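Local coordinates for protein MDM10 isoform 1 (Saccharomyces cerevisiae, PDB 7BTX) that forms part of the ERMES complex tethering the endoplasmic reticulum to mitochondria and takes part in late assembly steps of the TOM complex in the mitochondrial outer membrane, at residues Leu244-Thr256 with Pro264-Gly276. Sequence-based numbering, arbitrary orientation.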
loop_
_atom_site.group_PDB
_atom_site.type_symbol
_atom_site.label_atom_id
_atom_site.label_comp_id
_atom_site.label_asym_id
_atom_site.label_seq_id
_atom_site.Cartn_x
_atom_site.Cartn_y
_atom_site.Cartn_z
ATOM N N LEU D 244 -26.020 20.625 -22.832
ATOM C CA LEU D 244 -27.173 20.573 -23.733
ATOM C C LEU D 244 -27.258 19.227 -24.439
ATOM O O LEU D 244 -27.835 19.159 -25.525
ATOM C CB LEU D 244 -27.199 21.706 -24.773
ATOM C CG LEU D 244 -27.716 23.082 -24.329
ATOM C CD1 LEU D 244 -26.707 23.837 -23.471
ATOM C CD2 LEU D 244 -28.124 23.920 -25.534
ATOM N N SER D 245 -26.710 18.166 -23.866
ATOM C CA SER D 245 -26.713 16.846 -24.476
ATOM C C SER D 245 -27.972 16.095 -24.079
ATOM O O SER D 245 -28.079 15.667 -22.924
ATOM C CB SER D 245 -25.480 16.064 -24.043
ATOM O OG SER D 245 -25.700 15.441 -22.794
ATOM N N PRO D 246 -28.933 15.895 -24.981
ATOM C CA PRO D 246 -30.202 15.280 -24.584
ATOM C C PRO D 246 -30.074 13.766 -24.544
ATOM O O PRO D 246 -29.104 13.195 -25.046
ATOM C CB PRO D 246 -31.168 15.733 -25.684
ATOM C CG PRO D 246 -30.304 15.848 -26.886
ATOM C CD PRO D 246 -28.897 16.177 -26.426
ATOM N N GLY D 247 -31.048 13.117 -23.913
ATOM C CA GLY D 247 -31.214 11.687 -24.009
ATOM C C GLY D 247 -32.672 11.310 -24.168
ATOM O O GLY D 247 -33.584 12.096 -23.909
ATOM N N CYS D 248 -32.886 10.074 -24.603
ATOM C CA CYS D 248 -34.236 9.554 -24.748
ATOM C C CYS D 248 -34.211 8.038 -24.706
ATOM O O CYS D 248 -33.146 7.429 -24.834
ATOM C CB CYS D 248 -34.874 10.032 -26.052
ATOM S SG CYS D 248 -36.610 9.577 -26.230
ATOM N N SER D 249 -35.375 7.432 -24.527
ATOM C CA SER D 249 -35.545 5.986 -24.580
ATOM C C SER D 249 -37.027 5.722 -24.785
ATOM O O SER D 249 -37.856 6.629 -24.683
ATOM C CB SER D 249 -35.033 5.295 -23.320
ATOM O OG SER D 249 -35.252 3.902 -23.390
ATOM N N THR D 250 -37.350 4.470 -25.094
ATOM C CA THR D 250 -38.725 4.014 -25.251
ATOM C C THR D 250 -38.743 2.507 -25.062
ATOM O O THR D 250 -38.006 1.794 -25.744
ATOM C CB THR D 250 -39.292 4.375 -26.628
ATOM O OG1 THR D 250 -39.328 5.797 -26.795
ATOM C CG2 THR D 250 -40.696 3.831 -26.781
ATOM N N THR D 251 -39.555 2.006 -24.146
ATOM C CA THR D 251 -39.541 0.592 -23.828
ATOM C C THR D 251 -40.976 0.065 -23.835
ATOM O O THR D 251 -41.927 0.804 -23.594
ATOM C CB THR D 251 -38.819 0.393 -22.495
ATOM O OG1 THR D 251 -37.657 1.228 -22.456
ATOM C CG2 THR D 251 -38.358 -1.033 -22.327
ATOM N N LEU D 252 -41.141 -1.219 -24.146
ATOM C CA LEU D 252 -42.453 -1.779 -24.449
ATOM C C LEU D 252 -42.674 -3.142 -23.795
ATOM O O LEU D 252 -42.939 -4.117 -24.502
ATOM C CB LEU D 252 -42.628 -1.859 -25.970
ATOM C CG LEU D 252 -44.006 -1.962 -26.632
ATOM C CD1 LEU D 252 -44.989 -1.042 -25.969
ATOM C CD2 LEU D 252 -43.898 -1.653 -28.108
ATOM N N ARG D 253 -42.495 -3.254 -22.478
ATOM C CA ARG D 253 -42.630 -4.552 -21.821
ATOM C C ARG D 253 -44.063 -5.072 -21.906
ATOM O O ARG D 253 -45.015 -4.320 -22.105
ATOM C CB ARG D 253 -42.203 -4.493 -20.355
ATOM C CG ARG D 253 -43.145 -3.739 -19.455
ATOM C CD ARG D 253 -42.703 -3.778 -18.004
ATOM N NE ARG D 253 -42.808 -5.110 -17.426
ATOM C CZ ARG D 253 -43.914 -5.596 -16.876
ATOM N NH1 ARG D 253 -45.013 -4.856 -16.830
ATOM N NH2 ARG D 253 -43.924 -6.820 -16.371
ATOM N N TYR D 254 -44.202 -6.391 -21.781
ATOM C CA TYR D 254 -45.482 -7.063 -22.003
ATOM C C TYR D 254 -45.510 -8.337 -21.166
ATOM O O TYR D 254 -44.983 -9.371 -21.578
ATOM C CB TYR D 254 -45.673 -7.357 -23.486
ATOM C CG TYR D 254 -46.847 -8.244 -23.821
ATOM C CD1 TYR D 254 -48.142 -7.871 -23.495
ATOM C CD2 TYR D 254 -46.661 -9.442 -24.495
ATOM C CE1 TYR D 254 -49.219 -8.678 -23.814
ATOM C CE2 TYR D 254 -47.729 -10.251 -24.822
ATOM C CZ TYR D 254 -49.005 -9.866 -24.476
ATOM O OH TYR D 254 -50.070 -10.671 -24.797
ATOM N N TYR D 255 -46.147 -8.261 -20.002
ATOM C CA TYR D 255 -46.217 -9.371 -19.061
ATOM C C TYR D 255 -47.375 -10.279 -19.456
ATOM O O TYR D 255 -48.464 -9.793 -19.768
ATOM C CB TYR D 255 -46.398 -8.828 -17.647
ATOM C CG TYR D 255 -46.127 -9.804 -16.532
ATOM C CD1 TYR D 255 -47.156 -10.536 -15.958
ATOM C CD2 TYR D 255 -44.844 -9.971 -16.033
ATOM C CE1 TYR D 255 -46.911 -11.419 -14.925
ATOM C CE2 TYR D 255 -44.589 -10.854 -15.003
ATOM C CZ TYR D 255 -45.626 -11.572 -14.453
ATOM O OH TYR D 255 -45.383 -12.454 -13.428
ATOM N N THR D 256 -47.141 -11.591 -19.460
ATOM C CA THR D 256 -48.136 -12.529 -19.972
ATOM C C THR D 256 -48.187 -13.705 -18.992
ATOM O O THR D 256 -47.568 -13.634 -17.928
ATOM C CB THR D 256 -47.752 -12.958 -21.401
ATOM O OG1 THR D 256 -47.255 -11.821 -22.109
ATOM C CG2 THR D 256 -48.970 -13.407 -22.219
ATOM N N PRO D 264 -44.917 -17.044 -16.159
ATOM C CA PRO D 264 -45.231 -15.855 -16.953
ATOM C C PRO D 264 -44.248 -15.676 -18.096
ATOM O O PRO D 264 -43.370 -16.514 -18.306
ATOM C CB PRO D 264 -45.122 -14.719 -15.933
ATOM C CG PRO D 264 -44.164 -15.225 -14.929
ATOM C CD PRO D 264 -44.438 -16.692 -14.814
ATOM N N LEU D 265 -44.398 -14.593 -18.853
ATOM C CA LEU D 265 -43.456 -14.237 -19.904
ATOM C C LEU D 265 -43.247 -12.734 -19.866
ATOM O O LEU D 265 -44.108 -12.005 -19.374
ATOM C CB LEU D 265 -43.967 -14.664 -21.280
ATOM C CG LEU D 265 -43.955 -16.136 -21.687
ATOM C CD1 LEU D 265 -45.228 -16.842 -21.262
ATOM C CD2 LEU D 265 -43.785 -16.247 -23.182
ATOM N N THR D 266 -42.114 -12.251 -20.365
ATOM C CA THR D 266 -41.885 -10.813 -20.397
ATOM C C THR D 266 -41.109 -10.430 -21.647
ATOM O O THR D 266 -39.880 -10.508 -21.670
ATOM C CB THR D 266 -41.133 -10.343 -19.146
ATOM O OG1 THR D 266 -41.798 -10.810 -17.969
ATOM C CG2 THR D 266 -41.072 -8.829 -19.095
ATOM N N LEU D 267 -41.816 -10.028 -22.694
ATOM C CA LEU D 267 -41.153 -9.541 -23.890
ATOM C C LEU D 267 -40.983 -8.034 -23.796
ATOM O O LEU D 267 -41.910 -7.311 -23.441
ATOM C CB LEU D 267 -41.956 -9.907 -25.138
ATOM C CG LEU D 267 -41.910 -11.352 -25.640
ATOM C CD1 LEU D 267 -42.918 -12.243 -24.929
ATOM C CD2 LEU D 267 -42.124 -11.396 -27.138
ATOM N N THR D 268 -39.778 -7.550 -24.114
ATOM C CA THR D 268 -39.400 -6.178 -23.796
ATOM C C THR D 268 -38.652 -5.530 -24.964
ATOM O O THR D 268 -37.439 -5.617 -25.092
ATOM C CB THR D 268 -38.556 -6.136 -22.521
ATOM O OG1 THR D 268 -39.195 -6.905 -21.497
ATOM C CG2 THR D 268 -38.401 -4.721 -22.035
ATOM N N LEU D 269 -39.390 -4.833 -25.823
ATOM C CA LEU D 269 -38.791 -4.078 -26.917
ATOM C C LEU D 269 -38.289 -2.726 -26.433
ATOM O O LEU D 269 -39.093 -1.867 -26.070
ATOM C CB LEU D 269 -39.798 -3.859 -28.048
ATOM C CG LEU D 269 -40.024 -4.874 -29.171
ATOM C CD1 LEU D 269 -38.748 -5.064 -29.973
ATOM C CD2 LEU D 269 -40.571 -6.205 -28.667
ATOM N N SER D 270 -36.983 -2.509 -26.434
ATOM C CA SER D 270 -36.452 -1.210 -26.064
ATOM C C SER D 270 -36.080 -0.421 -27.314
ATOM O O SER D 270 -36.217 -0.898 -28.441
ATOM C CB SER D 270 -35.254 -1.364 -25.136
ATOM O OG SER D 270 -34.437 -0.209 -25.175
ATOM N N TRP D 271 -35.594 0.800 -27.110
ATOM C CA TRP D 271 -35.213 1.706 -28.186
ATOM C C TRP D 271 -34.356 2.811 -27.590
ATOM O O TRP D 271 -34.351 3.024 -26.376
ATOM C CB TRP D 271 -36.438 2.299 -28.890
ATOM C CG TRP D 271 -36.168 2.829 -30.264
ATOM C CD1 TRP D 271 -35.131 2.499 -31.077
ATOM C CD2 TRP D 271 -36.951 3.787 -30.982
ATOM N NE1 TRP D 271 -35.214 3.190 -32.257
ATOM C CE2 TRP D 271 -36.323 3.989 -32.224
ATOM C CE3 TRP D 271 -38.120 4.495 -30.695
ATOM C CZ2 TRP D 271 -36.826 4.869 -33.178
ATOM C CZ3 TRP D 271 -38.618 5.367 -31.644
ATOM C CH2 TRP D 271 -37.971 5.546 -32.869
ATOM N N ASN D 272 -33.627 3.502 -28.456
ATOM C CA ASN D 272 -32.789 4.637 -28.095
ATOM C C ASN D 272 -32.542 5.456 -29.354
ATOM O O ASN D 272 -31.550 5.219 -30.052
ATOM C CB ASN D 272 -31.469 4.171 -27.485
ATOM C CG ASN D 272 -30.794 5.243 -26.654
ATOM O OD1 ASN D 272 -30.766 6.415 -27.023
ATOM N ND2 ASN D 272 -30.236 4.838 -25.522
ATOM N N PRO D 273 -33.408 6.428 -29.671
ATOM C CA PRO D 273 -33.407 7.023 -31.016
ATOM C C PRO D 273 -32.197 7.888 -31.327
ATOM O O PRO D 273 -31.845 8.054 -32.499
ATOM C CB PRO D 273 -34.693 7.854 -31.021
ATOM C CG PRO D 273 -34.900 8.210 -29.603
ATOM C CD PRO D 273 -34.435 7.030 -28.807
ATOM N N LEU D 274 -31.549 8.441 -30.304
ATOM C CA LEU D 274 -30.352 9.241 -30.533
ATOM C C LEU D 274 -29.150 8.362 -30.847
ATOM O O LEU D 274 -28.176 8.828 -31.447
ATOM C CB LEU D 274 -30.045 10.139 -29.335
ATOM C CG LEU D 274 -30.726 11.508 -29.280
ATOM C CD1 LEU D 274 -32.193 11.431 -28.891
ATOM C CD2 LEU D 274 -29.964 12.425 -28.345
ATOM N N PHE D 275 -29.201 7.092 -30.441
ATOM C CA PHE D 275 -28.133 6.148 -30.727
ATOM C C PHE D 275 -28.542 5.026 -31.666
ATOM O O PHE D 275 -27.661 4.382 -32.242
ATOM C CB PHE D 275 -27.602 5.522 -29.427
ATOM C CG PHE D 275 -26.666 6.411 -28.658
ATOM C CD1 PHE D 275 -26.222 7.614 -29.188
ATOM C CD2 PHE D 275 -26.242 6.047 -27.393
ATOM C CE1 PHE D 275 -25.365 8.432 -28.472
ATOM C CE2 PHE D 275 -25.385 6.859 -26.671
ATOM C CZ PHE D 275 -24.946 8.053 -27.212
ATOM N N GLY D 276 -29.838 4.774 -31.833
ATOM C CA GLY D 276 -30.291 3.685 -32.676
ATOM C C GLY D 276 -30.145 2.317 -32.061
ATOM O O GLY D 276 -30.322 1.316 -32.759
#
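Tyr255 and Pro264 run alongside each other in the same direction, near the turn end of an antiparallel beta hairpin in the wall of this mitochondrial beta-barrel. CG of Tyr255 stands anti to its backbone N (chi1 -164°), which brings the phenol alongside the proline ring: CZ of Tyr255 is 3.5 Å from CB of Pro264, and OH of Tyr255 meets CG of Pro264 at 3.4 Å. Thr266, the partner of Tyr255 in a non-hydrogen-bonded pair, crosses it at a slant, its OG1 3.7 Å from CD2 of Tyr255. Replacing Tyr255 with an alanine would probably take away the phenol packed against Pro264 and open a gap beside Thr266. Further along the hairpin, Thr251 and Thr268 meet through their methyls, CG2 to CG2 at 3.7 Å; OG1 of Thr251 is hydrogen-bonded to OH of Tyr24, as is OG of Ser249. On the face that carries Leu252 and Leu269, their CB atoms pack 4.0 Å apart. Toward the far end of the contact, apolar side chains meet: Leu274 crosses Pro246 at about a right angle, with Leu274 CD2 3.7 Å from Pro246 CG. Back near the turn, Thr256 N donates to Leu265 O at 3.1 Å, tilted 28° from the carbonyl plane.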